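Local structure of NH(3)-dependent NAD(+) synthetase (Francisella tularensis subsp. holarctica LVS, 3FIU) at residues A[63-68]-A[114-119]; A[82-87]-A[135-140]; A[146-151]-A[165-170]. The protein belongs to the NAD synthase family of the HUP clan and holds adenosine monophosphate, pyrophosphate and magnesium beside a parallel-stranded alpha/beta core. All blocks are in the same frame, centred on the assembly; numbering follows the deposited sequence.

Interaction 1. Residues A[63-68]-A[114-119]; sequences SDNNQH and VIKGNA. With AMP (adenosine monophosphate), chain G.
A single polar pair joins these two segments: Lys-116 reaches out from helix 113-135 with its whole aliphatic chain and puts NZ 2.7 Å from OD1 of Asn-65. The lysine is nearly straight, with CG anti to the backbone N (chi1 168°) and an extended run beyond it, which carries the ammonium group from the helix surface to the loop that follows strand 56-60. The asparagine comes from the opposite direction. NZ lies in the carbonyl plane of its amide, on a lone pair, with a C=O...N angle of 110°, bent well away from the line of the C=O bond. This approach brings the last lysine methylene close to the other half of the amide, CE of Lys-116 being 3.1 Å from ND2 of Asn-65. The two nitrogens, ND2 and NZ, are both donors and do not bond. ND2 of Asn-65 instead gives a weak hydrogen bond of 3.4 Å to OG of Ser-63, and the backbone N of Asn-65 gives that hydroxyl a second weak one. Both ends of the amide are thus engaged, which probably restrains its rotation. The loop is shaped as a type I beta turn from Ser-63 to Asn-66, closed by Asn-66 N to Ser-63 O at 3.1 Å. Tyr-94 of helix 91-100 packs on the lysine, and Gln-120 of helix 113-135 touches Asn-65. Two residues on, and facing nearly the other way round the helix, Asn-118 bonds through ND2 to Gln-133 of the second subunit. Asn-66, next in the turn, belongs to the adenosine monophosphate pocket, and Gln-67 then takes the N-cap position of helix 68-81. The arrangement is a loop beyond a strand of the parallel sheet, bordering the adenine end of the nucleotide pocket and pinned to a neighbouring helix.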
loop_
_atom_site.group_PDB
_atom_site.type_symbol
_atom_site.label_atom_id
_atom_site.label_comp_id
_atom_site.label_asym_id
_atom_site.label_seq_id
_atom_site.Cartn_x
_atom_site.Cartn_y
_atom_site.Cartn_z
ATOM N N SER A 63 -17.099 9.665 0.149
ATOM C CA SER A 63 -17.554 9.430 -1.215
ATOM C C SER A 63 -19.075 9.584 -1.201
ATOM O O SER A 63 -19.670 9.759 -0.148
ATOM C CB SER A 63 -17.177 8.032 -1.663
ATOM O OG SER A 63 -17.907 7.071 -0.892
ATOM N N ASP A 64 -19.718 9.519 -2.358
ATOM C CA ASP A 64 -21.171 9.646 -2.363
ATOM C C ASP A 64 -21.853 8.495 -1.628
ATOM O O ASP A 64 -22.986 8.642 -1.222
ATOM C CB ASP A 64 -21.696 9.802 -3.790
ATOM C CG ASP A 64 -21.352 11.163 -4.381
ATOM O OD1 ASP A 64 -20.846 12.050 -3.643
ATOM O OD2 ASP A 64 -21.586 11.343 -5.586
ATOM N N ASN A 65 -21.159 7.371 -1.422
ATOM C CA ASN A 65 -21.723 6.222 -0.675
ATOM C C ASN A 65 -21.864 6.466 0.823
ATOM O O ASN A 65 -22.685 5.810 1.500
ATOM C CB ASN A 65 -20.876 4.960 -0.868
ATOM C CG ASN A 65 -20.726 4.572 -2.326
ATOM O OD1 ASN A 65 -21.430 3.684 -2.826
ATOM N ND2 ASN A 65 -19.803 5.240 -3.022
ATOM N N ASN A 66 -21.058 7.390 1.341
ATOM C CA ASN A 66 -20.998 7.660 2.788
ATOM C C ASN A 66 -22.218 8.423 3.291
ATOM O O ASN A 66 -22.837 9.193 2.555
ATOM C CB ASN A 66 -19.724 8.430 3.167
ATOM C CG ASN A 66 -18.465 7.570 3.086
ATOM O OD1 ASN A 66 -18.225 6.703 3.921
ATOM N ND2 ASN A 66 -17.664 7.815 2.091
ATOM N N GLN A 67 -22.539 8.199 4.558
ATOM C CA GLN A 67 -23.688 8.826 5.184
ATOM C C GLN A 67 -23.297 10.177 5.759
ATOM O O GLN A 67 -22.294 10.305 6.462
ATOM C CB GLN A 67 -24.254 7.939 6.296
ATOM C CG GLN A 67 -24.870 6.633 5.825
ATOM C CD GLN A 67 -25.976 6.849 4.813
ATOM O OE1 GLN A 67 -27.021 7.430 5.126
ATOM N NE2 GLN A 67 -25.751 6.388 3.585
ATOM N N HIS A 68 -24.113 11.176 5.494
ATOM C CA HIS A 68 -23.828 12.509 5.982
ATOM C C HIS A 68 -23.583 12.564 7.513
ATOM O O HIS A 68 -22.761 13.364 8.000
ATOM C CB HIS A 68 -24.920 13.469 5.514
ATOM C CG HIS A 68 -24.647 14.897 5.848
ATOM N ND1 HIS A 68 -23.641 15.625 5.244
ATOM C CD2 HIS A 68 -25.234 15.731 6.738
ATOM C CE1 HIS A 68 -23.627 16.850 5.740
ATOM N NE2 HIS A 68 -24.578 16.939 6.654
ATOM N N VAL A 114 -17.139 -4.669 -3.770
ATOM C CA VAL A 114 -15.900 -4.878 -3.010
ATOM C C VAL A 114 -14.730 -4.169 -3.700
ATOM O O VAL A 114 -13.854 -3.602 -3.039
ATOM C CB VAL A 114 -15.549 -6.382 -2.813
ATOM C CG1 VAL A 114 -14.463 -6.534 -1.740
ATOM C CG2 VAL A 114 -16.773 -7.164 -2.405
ATOM N N ILE A 115 -14.725 -4.222 -5.026
ATOM C CA ILE A 115 -13.704 -3.558 -5.815
ATOM C C ILE A 115 -13.827 -2.019 -5.653
ATOM O O ILE A 115 -12.826 -1.325 -5.424
ATOM C CB ILE A 115 -13.786 -4.006 -7.287
ATOM C CG1 ILE A 115 -13.397 -5.492 -7.394
ATOM C CG2 ILE A 115 -12.903 -3.136 -8.167
ATOM C CD1 ILE A 115 -13.923 -6.234 -8.630
ATOM N N LYS A 116 -15.058 -1.512 -5.740
ATOM C CA LYS A 116 -15.347 -0.106 -5.466
ATOM C C LYS A 116 -14.829 0.292 -4.086
ATOM O O LYS A 116 -14.125 1.297 -3.942
ATOM C CB LYS A 116 -16.862 0.149 -5.510
ATOM C CG LYS A 116 -17.275 1.516 -4.962
ATOM C CD LYS A 116 -18.779 1.676 -5.023
ATOM C CE LYS A 116 -19.175 3.128 -5.153
ATOM N NZ LYS A 116 -20.655 3.211 -5.324
ATOM N N GLY A 117 -15.202 -0.489 -3.067
ATOM C CA GLY A 117 -14.821 -0.213 -1.682
ATOM C C GLY A 117 -13.317 -0.174 -1.528
ATOM O O GLY A 117 -12.769 0.707 -0.837
ATOM N N ASN A 118 -12.651 -1.109 -2.189
ATOM C CA ASN A 118 -11.187 -1.178 -2.105
ATOM C C ASN A 118 -10.495 0.007 -2.791
ATOM O O ASN A 118 -9.490 0.519 -2.286
ATOM C CB ASN A 118 -10.676 -2.482 -2.695
ATOM C CG ASN A 118 -10.914 -3.682 -1.785
ATOM O OD1 ASN A 118 -11.158 -3.543 -0.587
ATOM N ND2 ASN A 118 -10.828 -4.868 -2.361
ATOM N N ALA A 119 -11.010 0.411 -3.949
ATOM C CA ALA A 119 -10.467 1.583 -4.659
ATOM C C ALA A 119 -10.613 2.841 -3.810
ATOM O O ALA A 119 -9.689 3.662 -3.722
ATOM C CB ALA A 119 -11.181 1.786 -5.962
HETATM P P AMP G . -13.553 0.859 8.550
HETATM O O1P AMP G . -12.844 0.020 9.597
HETATM O O2P AMP G . -13.504 0.210 7.157
HETATM O O3P AMP G . -14.889 1.428 8.876
HETATM O "O5'" AMP G . -12.590 2.144 8.285
HETATM C "C5'" AMP G . -11.161 1.947 8.226
HETATM C "C4'" AMP G . -10.494 3.310 8.289
HETATM O "O4'" AMP G . -10.583 3.995 7.033
HETATM C "C3'" AMP G . -11.162 4.269 9.266
HETATM O "O3'" AMP G . -10.713 3.971 10.580
HETATM C "C2'" AMP G . -10.658 5.619 8.765
HETATM O "O2'" AMP G . -9.344 5.917 9.286
HETATM C "C1'" AMP G . -10.597 5.410 7.250
HETATM N N9 AMP G . -11.849 5.927 6.648
HETATM C C8 AMP G . -12.944 5.211 6.277
HETATM N N7 AMP G . -13.913 6.020 5.774
HETATM C C5 AMP G . -13.436 7.285 5.857
HETATM C C6 AMP G . -13.942 8.618 5.479
HETATM N N6 AMP G . -15.186 8.763 4.969
HETATM N N1 AMP G . -13.107 9.650 5.705
HETATM C C2 AMP G . -11.874 9.536 6.239
HETATM N N3 AMP G . -11.325 8.341 6.596
HETATM C C4 AMP G . -12.075 7.218 6.413
#

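Interaction 2. Residues A[82-87]-A[135-140]; sequences NIEHYT and YNRIVI
Glu-84 and Arg-137 meet through their charged ends, although they sit on the two outermost strands, 84-87 and 137-139, of the parallel sheet at the centre of this alpha/beta fold. CB of Glu-84 already heads toward 135-140. CG is anti to the backbone N (chi1 -167°), and the chain stays extended, so that CD stands well out from the strand, in a side chain that also packs on Thr-57. At the tip the two oxygens divide their work. OE2 of Glu-84 accepts a hydrogen bond of 2.6 Å from OH of Tyr-86, two residues on, which meets it on the anti side; Tyr-131 adds a weak one. OE1 of Glu-84 faces Arg-137 NH2 at 3.9 Å, a long salt bridge that lies at the guanidinium edge, with the carboxylate and guanidinium planes 87° apart. The other terminal nitrogen of the same group, NH1, is held more firmly, bonding to Phe-32 O and Thr-57 OG1 on the two strands in between. One water completes the link between the charges: it donates to Glu-84 OE1 at 2.7 Å and accepts from Arg-137 NH2 at 3.0 Å.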
loop_
_atom_site.group_PDB
_atom_site.type_symbol
_atom_site.label_atom_id
_atom_site.label_comp_id
_atom_site.label_asym_id
_atom_site.label_seq_id
_atom_site.Cartn_x
_atom_site.Cartn_y
_atom_site.Cartn_z
ATOM N N ASN A 82 -10.055 20.329 18.626
ATOM C CA ASN A 82 -9.461 21.583 18.167
ATOM C C ASN A 82 -8.265 21.318 17.268
ATOM O O ASN A 82 -7.187 21.868 17.482
ATOM C CB ASN A 82 -9.058 22.478 19.349
ATOM C CG ASN A 82 -10.248 23.123 20.019
ATOM O OD1 ASN A 82 -10.788 24.092 19.521
ATOM N ND2 ASN A 82 -10.688 22.554 21.130
ATOM N N ILE A 83 -8.450 20.434 16.293
ATOM C CA ILE A 83 -7.358 20.091 15.389
ATOM C C ILE A 83 -7.533 20.630 13.983
ATOM O O ILE A 83 -8.662 20.826 13.507
ATOM C CB ILE A 83 -7.047 18.551 15.372
ATOM C CG1 ILE A 83 -8.286 17.718 15.046
ATOM C CG2 ILE A 83 -6.425 18.139 16.712
ATOM C CD1 ILE A 83 -7.969 16.260 14.709
ATOM N N GLU A 84 -6.397 20.882 13.331
ATOM C CA GLU A 84 -6.356 21.081 11.891
ATOM C C GLU A 84 -7.091 19.933 11.174
ATOM O O GLU A 84 -6.931 18.762 11.520
ATOM C CB GLU A 84 -4.896 21.121 11.405
ATOM C CG GLU A 84 -4.749 21.654 9.951
ATOM C CD GLU A 84 -3.299 21.720 9.473
ATOM O OE1 GLU A 84 -2.373 21.752 10.335
ATOM O OE2 GLU A 84 -3.093 21.711 8.232
ATOM N N HIS A 85 -7.904 20.271 10.179
ATOM C CA HIS A 85 -8.630 19.241 9.445
ATOM C C HIS A 85 -9.040 19.721 8.071
ATOM O O HIS A 85 -9.136 20.926 7.825
ATOM C CB HIS A 85 -9.904 18.870 10.235
ATOM C CG HIS A 85 -10.827 20.032 10.402
ATOM N ND1 HIS A 85 -10.575 21.057 11.291
ATOM C CD2 HIS A 85 -11.952 20.377 9.735
ATOM C CE1 HIS A 85 -11.532 21.962 11.198
ATOM N NE2 HIS A 85 -12.384 21.569 10.266
ATOM N N TYR A 86 -9.310 18.782 7.180
ATOM C CA TYR A 86 -9.869 19.086 5.864
ATOM C C TYR A 86 -10.924 18.061 5.518
ATOM O O TYR A 86 -10.777 16.864 5.828
ATOM C CB TYR A 86 -8.756 19.077 4.799
ATOM C CG TYR A 86 -7.640 20.026 5.180
ATOM C CD1 TYR A 86 -6.590 19.600 6.010
ATOM C CD2 TYR A 86 -7.666 21.362 4.770
ATOM C CE1 TYR A 86 -5.602 20.457 6.408
ATOM C CE2 TYR A 86 -6.661 22.236 5.158
ATOM C CZ TYR A 86 -5.636 21.774 5.970
ATOM O OH TYR A 86 -4.655 22.630 6.387
ATOM N N THR A 87 -12.008 18.537 4.928
ATOM C CA THR A 87 -13.046 17.684 4.384
ATOM C C THR A 87 -12.987 17.733 2.877
ATOM O O THR A 87 -13.224 18.789 2.251
ATOM C CB THR A 87 -14.446 18.093 4.875
ATOM O OG1 THR A 87 -14.479 18.126 6.311
ATOM C CG2 THR A 87 -15.504 17.097 4.333
ATOM N N TYR A 135 3.733 17.700 4.984
ATOM C CA TYR A 135 3.841 18.317 6.325
ATOM C C TYR A 135 4.690 17.527 7.311
ATOM O O TYR A 135 4.605 17.766 8.521
ATOM C CB TYR A 135 2.449 18.597 6.928
ATOM C CG TYR A 135 1.697 19.666 6.172
ATOM C CD1 TYR A 135 1.820 21.013 6.524
ATOM C CD2 TYR A 135 0.883 19.335 5.089
ATOM C CE1 TYR A 135 1.139 22.002 5.821
ATOM C CE2 TYR A 135 0.197 20.316 4.372
ATOM C CZ TYR A 135 0.333 21.651 4.752
ATOM O OH TYR A 135 -0.323 22.626 4.049
ATOM N N ASN A 136 5.501 16.601 6.796
ATOM C CA ASN A 136 6.345 15.695 7.623
ATOM C C ASN A 136 5.587 15.018 8.771
ATOM O O ASN A 136 5.982 15.110 9.934
ATOM C CB ASN A 136 7.615 16.405 8.161
ATOM C CG ASN A 136 8.633 15.432 8.777
ATOM O OD1 ASN A 136 9.292 15.760 9.770
ATOM N ND2 ASN A 136 8.756 14.240 8.200
ATOM N N ARG A 137 4.486 14.351 8.442
ATOM C CA ARG A 137 3.715 13.610 9.438
ATOM C C ARG A 137 3.848 12.128 9.213
ATOM O O ARG A 137 4.251 11.708 8.133
ATOM C CB ARG A 137 2.214 13.956 9.339
ATOM C CG ARG A 137 1.898 15.467 9.463
ATOM C CD ARG A 137 2.260 16.061 10.835
ATOM N NE ARG A 137 1.963 17.498 10.853
ATOM C CZ ARG A 137 0.760 18.016 11.097
ATOM N NH1 ARG A 137 -0.275 17.219 11.402
ATOM N NH2 ARG A 137 0.587 19.339 11.065
ATOM N N ILE A 138 3.484 11.330 10.209
ATOM C CA ILE A 138 3.263 9.904 9.947
ATOM C C ILE A 138 1.776 9.553 9.941
ATOM O O ILE A 138 0.996 10.208 10.619
ATOM C CB ILE A 138 4.068 8.974 10.865
ATOM C CG1 ILE A 138 3.789 9.247 12.360
ATOM C CG2 ILE A 138 5.524 9.118 10.534
ATOM C CD1 ILE A 138 4.434 8.162 13.291
ATOM N N VAL A 139 1.405 8.531 9.165
ATOM C CA VAL A 139 0.005 8.163 8.973
ATOM C C VAL A 139 -0.375 7.120 10.005
ATOM O O VAL A 139 0.194 6.011 10.047
ATOM C CB VAL A 139 -0.244 7.574 7.540
ATOM C CG1 VAL A 139 -1.704 7.106 7.405
ATOM C CG2 VAL A 139 0.102 8.592 6.491
ATOM N N ILE A 140 -1.345 7.465 10.839
ATOM C CA ILE A 140 -1.861 6.525 11.828
ATOM C C ILE A 140 -2.907 5.615 11.209
ATOM O O ILE A 140 -3.955 6.100 10.728
ATOM C CB ILE A 140 -2.520 7.258 12.991
ATOM C CG1 ILE A 140 -1.491 8.112 13.728
ATOM C CG2 ILE A 140 -3.204 6.191 13.923
ATOM C CD1 ILE A 140 -2.051 8.937 14.867
HETATM O O HOH W 1 -1.778 20.355 12.553
#

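Interaction 3. Residues A[146-151]-A[165-170]; sequences CEWYMG and PLVNLK. With MG (magnesium ion), chain E.
Val-167 lays one methyl over a face of the Trp-148 indole, and the two side chains run at a slant to each other. CG2 of Val-167 stands 4.0 Å from the centroid of the five-membered ring and 26° off its normal, a CH-pi contact shifted toward the rim, where CG of Trp-148 is the nearest ring atom at 3.7 Å. The same methyl lies against the tryptophan CB. The valine torsion decides which branch does this: with chi1 at 76°, CG2 is anti to the backbone N and takes the ring, while CG1 is left in the crowded position between N and the carbonyl carbon. The ring of Phe-153 also stacks with the indole, and Thr-246 of the second subunit packs on the valine.

Val-167 is presented by a type I beta turn from Leu-166 to Leu-169, closed by Leu-169 N to Leu-166 O at 2.9 Å. Farther along, Cys-146 runs past the backbone of Lys-170, its SG 4.3 Å from CA of that residue. Lys-170 itself points away, its NZ in a salt bridge with Asp-218, and it sits at the N-cap position of helix 171-180. The short helix on the other side ends at Gly-151 in a Schellman motif.

Between Cys-146 and Trp-148 in sequence, Glu-147 turns its extended chain in another direction, to the magnesium ion. OE1 of Glu-147 binds the metal at 2.2 Å, and a water at the same distance from magnesium donates to OE2 of Glu-147 at 2.6 Å; both carboxylate oxygens are engaged, which probably fixes the turn of the group. Asp-41 is a further ligand. The packing joins the turn 166-169 to the short helix whose Glu-147 supplies one carboxylate of the magnesium site, where adenosine monophosphate and pyrophosphate also touch Glu-147.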
loop_
_atom_site.group_PDB
_atom_site.type_symbol
_atom_site.label_atom_id
_atom_site.label_comp_id
_atom_site.label_asym_id
_atom_site.label_seq_id
_atom_site.Cartn_x
_atom_site.Cartn_y
_atom_site.Cartn_z
ATOM N N CYS A 146 -9.398 -7.182 16.003
ATOM C CA CYS A 146 -10.474 -7.888 15.266
ATOM C C CYS A 146 -10.361 -7.738 13.751
ATOM O O CYS A 146 -10.340 -8.736 13.007
ATOM C CB CYS A 146 -11.857 -7.434 15.708
ATOM S SG CYS A 146 -12.175 -7.595 17.496
ATOM N N GLU A 147 -10.315 -6.485 13.285
ATOM C CA GLU A 147 -10.112 -6.217 11.858
ATOM C C GLU A 147 -8.850 -6.885 11.335
ATOM O O GLU A 147 -8.878 -7.522 10.272
ATOM C CB GLU A 147 -10.075 -4.715 11.596
ATOM C CG GLU A 147 -11.276 -4.026 12.156
ATOM C CD GLU A 147 -11.146 -2.496 12.151
ATOM O OE1 GLU A 147 -12.118 -1.866 11.726
ATOM O OE2 GLU A 147 -10.093 -1.945 12.519
ATOM N N TRP A 148 -7.760 -6.759 12.083
ATOM C CA TRP A 148 -6.511 -7.395 11.699
ATOM C C TRP A 148 -6.682 -8.930 11.504
ATOM O O TRP A 148 -6.430 -9.486 10.409
ATOM C CB TRP A 148 -5.386 -7.048 12.691
ATOM C CG TRP A 148 -4.030 -7.202 12.033
ATOM C CD1 TRP A 148 -3.081 -8.150 12.302
ATOM C CD2 TRP A 148 -3.509 -6.410 10.943
ATOM N NE1 TRP A 148 -1.992 -7.980 11.465
ATOM C CE2 TRP A 148 -2.230 -6.916 10.631
ATOM C CE3 TRP A 148 -3.999 -5.305 10.220
ATOM C CZ2 TRP A 148 -1.427 -6.365 9.631
ATOM C CZ3 TRP A 148 -3.195 -4.754 9.200
ATOM C CH2 TRP A 148 -1.926 -5.295 8.919
ATOM N N TYR A 149 -7.157 -9.603 12.544
ATOM C CA TYR A 149 -7.370 -11.050 12.467
ATOM C C TYR A 149 -8.323 -11.490 11.357
ATOM O O TYR A 149 -8.103 -12.525 10.697
ATOM C CB TYR A 149 -7.840 -11.627 13.824
ATOM C CG TYR A 149 -7.724 -13.138 13.855
ATOM C CD1 TYR A 149 -6.537 -13.760 14.254
ATOM C CD2 TYR A 149 -8.786 -13.942 13.446
ATOM C CE1 TYR A 149 -6.427 -15.172 14.257
ATOM C CE2 TYR A 149 -8.689 -15.354 13.462
ATOM C CZ TYR A 149 -7.504 -15.945 13.848
ATOM O OH TYR A 149 -7.418 -17.329 13.847
ATOM N N MET A 150 -9.397 -10.735 11.160
ATOM C CA MET A 150 -10.395 -11.101 10.172
ATOM C C MET A 150 -9.946 -10.680 8.755
ATOM O O MET A 150 -10.615 -10.986 7.765
ATOM C CB MET A 150 -11.730 -10.460 10.522
ATOM C CG MET A 150 -12.285 -10.877 11.895
ATOM S SD MET A 150 -12.898 -12.579 11.767
ATOM C CE MET A 150 -14.473 -12.302 10.960
ATOM N N GLY A 151 -8.815 -9.982 8.678
ATOM C CA GLY A 151 -8.440 -9.268 7.449
ATOM C C GLY A 151 -9.562 -8.370 6.911
ATOM O O GLY A 151 -9.732 -8.261 5.679
ATOM N N PRO A 165 -1.531 1.970 16.395
ATOM C CA PRO A 165 -1.677 1.945 17.865
ATOM C C PRO A 165 -2.762 1.007 18.408
ATOM O O PRO A 165 -2.695 0.637 19.578
ATOM C CB PRO A 165 -2.014 3.403 18.222
ATOM C CG PRO A 165 -2.700 3.950 16.981
ATOM C CD PRO A 165 -1.978 3.257 15.799
ATOM N N LEU A 166 -3.769 0.644 17.606
ATOM C CA LEU A 166 -4.912 -0.097 18.130
ATOM C C LEU A 166 -4.851 -1.595 17.838
ATOM O O LEU A 166 -5.753 -2.345 18.221
ATOM C CB LEU A 166 -6.259 0.467 17.602
ATOM C CG LEU A 166 -6.460 1.988 17.762
ATOM C CD1 LEU A 166 -7.837 2.358 17.242
ATOM C CD2 LEU A 166 -6.311 2.439 19.190
ATOM N N VAL A 167 -3.799 -2.032 17.158
ATOM C CA VAL A 167 -3.841 -3.349 16.506
ATOM C C VAL A 167 -3.807 -4.528 17.511
ATOM O O VAL A 167 -4.185 -5.633 17.165
ATOM C CB VAL A 167 -2.730 -3.441 15.406
ATOM C CG1 VAL A 167 -1.344 -3.651 16.046
ATOM C CG2 VAL A 167 -3.072 -4.501 14.319
ATOM N N ASN A 168 -3.375 -4.291 18.744
ATOM C CA ASN A 168 -3.457 -5.316 19.802
ATOM C C ASN A 168 -4.778 -5.295 20.589
ATOM O O ASN A 168 -5.000 -6.156 21.438
ATOM C CB ASN A 168 -2.284 -5.214 20.779
ATOM C CG ASN A 168 -0.958 -5.454 20.124
ATOM O OD1 ASN A 168 -0.868 -6.116 19.098
ATOM N ND2 ASN A 168 0.081 -4.898 20.710
ATOM N N LEU A 169 -5.673 -4.354 20.276
ATOM C CA LEU A 169 -6.922 -4.187 21.045
ATOM C C LEU A 169 -8.158 -4.897 20.487
ATOM O O LEU A 169 -8.446 -4.837 19.283
ATOM C CB LEU A 169 -7.249 -2.688 21.178
ATOM C CG LEU A 169 -6.256 -1.759 21.878
ATOM C CD1 LEU A 169 -6.717 -0.302 21.790
ATOM C CD2 LEU A 169 -6.033 -2.147 23.329
ATOM N N LYS A 170 -8.908 -5.537 21.383
ATOM C CA LYS A 170 -10.222 -6.093 21.060
ATOM C C LYS A 170 -11.180 -4.926 20.855
ATOM O O LYS A 170 -10.947 -3.827 21.376
ATOM C CB LYS A 170 -10.752 -6.920 22.236
ATOM C CG LYS A 170 -10.069 -8.278 22.420
ATOM C CD LYS A 170 -10.614 -8.970 23.689
ATOM C CE LYS A 170 -9.978 -8.404 24.949
ATOM N NZ LYS A 170 -10.753 -8.754 26.192
HETATM MG MG MG E . -12.484 0.302 11.758
HETATM O O HOH W 2 -10.264 0.454 11.469
#

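From the N terminus the chain first passes 63-68, then 82-87, and only afterwards returns to their partners at 114-119 and 135-140, so interactions 1 and 2 cross. Interaction 1 closes a loop through helices 68-81 and 91-100 back to helix 113-135; interaction 2 joins the outermost strands of the sheet, using the strand that follows that same helix. Interaction 3 comes later, in series, and closes the short helix-free span between 146-151 and 165-170. It meets interaction 2 where Ile-140 CG2 packs 3.7 Å from Pro-165 CD. Interactions 1 and 3 lie on opposite sides of the chain's centre, and all three touch the second subunit.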